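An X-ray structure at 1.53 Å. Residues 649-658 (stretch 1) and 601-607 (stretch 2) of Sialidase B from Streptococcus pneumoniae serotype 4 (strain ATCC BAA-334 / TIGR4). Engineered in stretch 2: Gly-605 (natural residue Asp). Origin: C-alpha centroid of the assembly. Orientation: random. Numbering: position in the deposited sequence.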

# COMPACT_ATOMS: atom_id res chain seq x y z
N TYR A 649 -10.21 -1.25 2.20
CA TYR A 649 -10.71 -2.38 2.98
C TYR A 649 -12.14 -2.74 2.55
O TYR A 649 -13.02 -1.86 2.46
CB TYR A 649 -10.71 -2.02 4.48
CG TYR A 649 -11.33 -3.10 5.36
CD1 TYR A 649 -10.59 -4.22 5.72
CD2 TYR A 649 -12.64 -2.99 5.83
CE1 TYR A 649 -11.15 -5.21 6.53
CE2 TYR A 649 -13.21 -3.99 6.64
CZ TYR A 649 -12.44 -5.10 6.98
OH TYR A 649 -12.96 -6.11 7.77
N ILE A 650 -12.37 -4.03 2.32
CA ILE A 650 -13.72 -4.51 2.04
C ILE A 650 -14.09 -5.68 2.96
O ILE A 650 -13.20 -6.35 3.50
CB ILE A 650 -13.91 -4.94 0.57
CG1 ILE A 650 -12.92 -6.06 0.20
CG2 ILE A 650 -13.74 -3.74 -0.38
CD1 ILE A 650 -13.17 -6.69 -1.15
N ASP A 651 -15.39 -5.92 3.10
CA ASP A 651 -15.92 -7.02 3.89
C ASP A 651 -16.67 -7.97 2.96
O ASP A 651 -17.55 -7.53 2.20
CB ASP A 651 -16.88 -6.46 4.96
CG ASP A 651 -17.51 -7.55 5.82
OD1 ASP A 651 -18.48 -8.19 5.36
OD2 ASP A 651 -17.05 -7.73 6.96
N LEU A 652 -16.33 -9.25 2.99
CA LEU A 652 -17.00 -10.24 2.16
C LEU A 652 -17.55 -11.38 3.00
O LEU A 652 -17.04 -11.68 4.09
CB LEU A 652 -16.04 -10.79 1.11
CG LEU A 652 -15.55 -9.79 0.06
CD1 LEU A 652 -14.38 -10.37 -0.73
CD2 LEU A 652 -16.69 -9.40 -0.85
N GLU A 653 -18.60 -12.02 2.50
CA GLU A 653 -19.15 -13.23 3.12
C GLU A 653 -18.84 -14.44 2.24
O GLU A 653 -18.65 -14.30 1.03
CB GLU A 653 -20.65 -13.09 3.32
CG GLU A 653 -21.03 -11.97 4.26
CD GLU A 653 -22.52 -11.92 4.53
OE1 GLU A 653 -22.99 -12.71 5.38
OE2 GLU A 653 -23.21 -11.10 3.89
N ILE A 654 -18.81 -15.63 2.84
CA ILE A 654 -18.48 -16.83 2.07
C ILE A 654 -19.44 -17.04 0.91
O ILE A 654 -19.03 -17.40 -0.19
CB ILE A 654 -18.42 -18.09 2.96
CG1 ILE A 654 -17.28 -17.96 3.96
CG2 ILE A 654 -18.22 -19.34 2.11
CD1 ILE A 654 -15.93 -17.73 3.30
N ASN A 655 -20.72 -16.76 1.15
CA ASN A 655 -21.70 -16.88 0.08
C ASN A 655 -21.41 -15.96 -1.12
O ASN A 655 -21.79 -16.27 -2.24
CB ASN A 655 -23.13 -16.68 0.60
CG ASN A 655 -23.62 -17.88 1.41
OD1 ASN A 655 -22.99 -18.93 1.44
ND2 ASN A 655 -24.78 -17.72 2.05
N ASP A 656 -20.71 -14.84 -0.89
CA ASP A 656 -20.33 -13.97 -2.00
C ASP A 656 -19.29 -14.65 -2.87
O ASP A 656 -19.19 -14.39 -4.07
CB ASP A 656 -19.73 -12.66 -1.50
CG ASP A 656 -20.72 -11.83 -0.71
OD1 ASP A 656 -21.89 -11.74 -1.14
OD2 ASP A 656 -20.32 -11.27 0.34
N LEU A 657 -18.50 -15.53 -2.25
CA LEU A 657 -17.35 -16.11 -2.93
C LEU A 657 -17.73 -17.35 -3.71
O LEU A 657 -17.08 -17.70 -4.70
CB LEU A 657 -16.25 -16.44 -1.92
CG LEU A 657 -15.84 -15.35 -0.93
CD1 LEU A 657 -14.59 -15.75 -0.19
CD2 LEU A 657 -15.64 -14.01 -1.65
N THR A 658 -18.78 -18.03 -3.27
CA THR A 658 -19.14 -19.32 -3.84
C THR A 658 -20.35 -19.20 -4.75
O THR A 658 -20.57 -20.05 -5.61
CB THR A 658 -19.43 -20.33 -2.71
OG1 THR A 658 -20.47 -19.82 -1.87
CG2 THR A 658 -18.19 -20.55 -1.87
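Stretch 2, residues 601-607: KYHYGID

Stretch 2 lies on stretch 1 mainly through side chains, helped by two backbone carbonyl oxygens of stretch 1, with no hydrogen bond between them. Residues 601-605 are the end of a strand that begins earlier in the chain, and Ile-606 and Asp-607 continue as loop. Stretch 1 enters as a strand at Tyr-649 and turns, at about 654-657, into a short, weakly bonded helix. The two run in opposing order: Thr-658 and Leu-657, at the end of stretch 1, lie by Tyr-602 and Tyr-604, whereas Ile-650, near its start, lies by Ile-606. The backbones are close at the helical turn, with CA of Leu-657 5.1 Å from CA of Tyr-604, and spread to 9.4 Å between CA of Ile-650 and CA of Ile-606, a gap filled by side chains.

Strand alternation sets the pattern. Tyr-602 and Tyr-604 point toward stretch 1 while His-603 between them points away; likewise Ile-650 and Leu-652 point toward stretch 2, leaving Tyr-649 and Asp-651 out of reach. The two tyrosines differ at chi1. Tyr-602 is m, and its ring receives Thr-658 over one face, CG2 lying 3.6 Å from the ring centroid and 11° off the normal, a CH-pi contact. Thr-658 is p, a rotamer that sets CG2 over this ring while OG1 donates a hydrogen bond to O of Ile-654 (3.3 Å). The backbone adds O of Leu-657, 3.7 Å from CB of Tyr-602.

Tyr-604 is t, and its ring extends along stretch 1 to meet three residues. Leu-657 (m, t) leaves its backbone sideways, but its end comes nearer: CD2 lies over one face, 4.0 Å from the centroid of the Tyr-604 ring and 3.6 Å from its CG. Oblique to the ring are O of Asp-656, 3.4 Å from CD1 of Tyr-604, and CD1 of Leu-652 (also m, t), 3.7 Å from CE2 of Tyr-604. The hydroxyls of both tyrosines are hydrogen-bonded elsewhere in the structure.

The turn is braced internally: OD2 of Asp-656, whose chi1 is m, accepts a hydrogen bond from N of Glu-653 (2.9 Å, N-H...acceptor angle 162°), and N of Leu-657 donates to O of Ile-654 (2.8 Å).

Beyond Tyr-604, the engineered Gly-605 (Asp in the natural sequence) makes no contact with stretch 1. Ile-606 (m, m) starts sideways, but its end turns inward, bringing CD1 3.8 Å from CD1 of Ile-650 and 4.1 Å from CD1 of Leu-652. Ile-650 (p, t) carries its extended CD1 to this meeting, closing the apolar end of the contact.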

# COMPACT_ATOMS: atom_id res chain seq x y z
N LYS A 601 -11.62 -24.60 -5.95
CA LYS A 601 -12.96 -24.79 -6.47
C LYS A 601 -13.70 -23.51 -6.85
O LYS A 601 -14.47 -23.49 -7.82
CB LYS A 601 -13.77 -25.58 -5.45
CG LYS A 601 -15.17 -25.96 -5.88
CD LYS A 601 -15.80 -26.87 -4.81
CE LYS A 601 -17.18 -27.37 -5.20
NZ LYS A 601 -17.69 -28.33 -4.17
N TYR A 602 -13.49 -22.44 -6.09
CA TYR A 602 -14.19 -21.18 -6.32
C TYR A 602 -13.22 -20.02 -6.56
O TYR A 602 -12.20 -19.92 -5.87
CB TYR A 602 -15.09 -20.85 -5.12
CG TYR A 602 -16.12 -21.91 -4.78
CD1 TYR A 602 -17.28 -22.02 -5.52
CD2 TYR A 602 -15.93 -22.76 -3.71
CE1 TYR A 602 -18.23 -22.97 -5.21
CE2 TYR A 602 -16.87 -23.72 -3.38
CZ TYR A 602 -18.02 -23.82 -4.15
OH TYR A 602 -18.97 -24.76 -3.85
N HIS A 603 -13.52 -19.17 -7.54
CA HIS A 603 -12.75 -17.95 -7.79
C HIS A 603 -13.70 -16.75 -7.71
O HIS A 603 -14.68 -16.69 -8.45
CB HIS A 603 -12.15 -17.98 -9.20
CG HIS A 603 -11.05 -18.99 -9.37
ND1 HIS A 603 -9.74 -18.63 -9.60
CD2 HIS A 603 -11.08 -20.34 -9.37
CE1 HIS A 603 -9.00 -19.72 -9.71
NE2 HIS A 603 -9.79 -20.77 -9.58
N TYR A 604 -13.41 -15.81 -6.81
CA TYR A 604 -14.22 -14.59 -6.72
C TYR A 604 -13.42 -13.39 -7.21
O TYR A 604 -12.35 -13.10 -6.70
CB TYR A 604 -14.65 -14.33 -5.28
CG TYR A 604 -15.28 -12.96 -5.09
CD1 TYR A 604 -16.59 -12.71 -5.50
CD2 TYR A 604 -14.56 -11.92 -4.51
CE1 TYR A 604 -17.16 -11.45 -5.34
CE2 TYR A 604 -15.12 -10.67 -4.35
CZ TYR A 604 -16.42 -10.44 -4.77
OH TYR A 604 -16.97 -9.19 -4.60
N GLY A 605 -13.96 -12.68 -8.20
CA GLY A 605 -13.31 -11.48 -8.70
C GLY A 605 -13.60 -10.28 -7.80
O GLY A 605 -14.75 -9.88 -7.64
N ILE A 606 -12.55 -9.71 -7.22
CA ILE A 606 -12.68 -8.55 -6.33
C ILE A 606 -13.25 -7.34 -7.09
O ILE A 606 -14.07 -6.58 -6.58
CB ILE A 606 -11.32 -8.20 -5.71
CG1 ILE A 606 -10.85 -9.31 -4.77
CG2 ILE A 606 -11.39 -6.87 -4.96
CD1 ILE A 606 -11.42 -9.17 -3.37
N ASP A 607 -12.80 -7.17 -8.33
CA ASP A 607 -13.29 -6.12 -9.22
C ASP A 607 -12.87 -6.56 -10.62
O ASP A 607 -12.40 -7.69 -10.80
CB ASP A 607 -12.70 -4.76 -8.83
CG ASP A 607 -13.48 -3.57 -9.40
OD1 ASP A 607 -14.33 -3.77 -10.29
OD2 ASP A 607 -13.24 -2.43 -8.95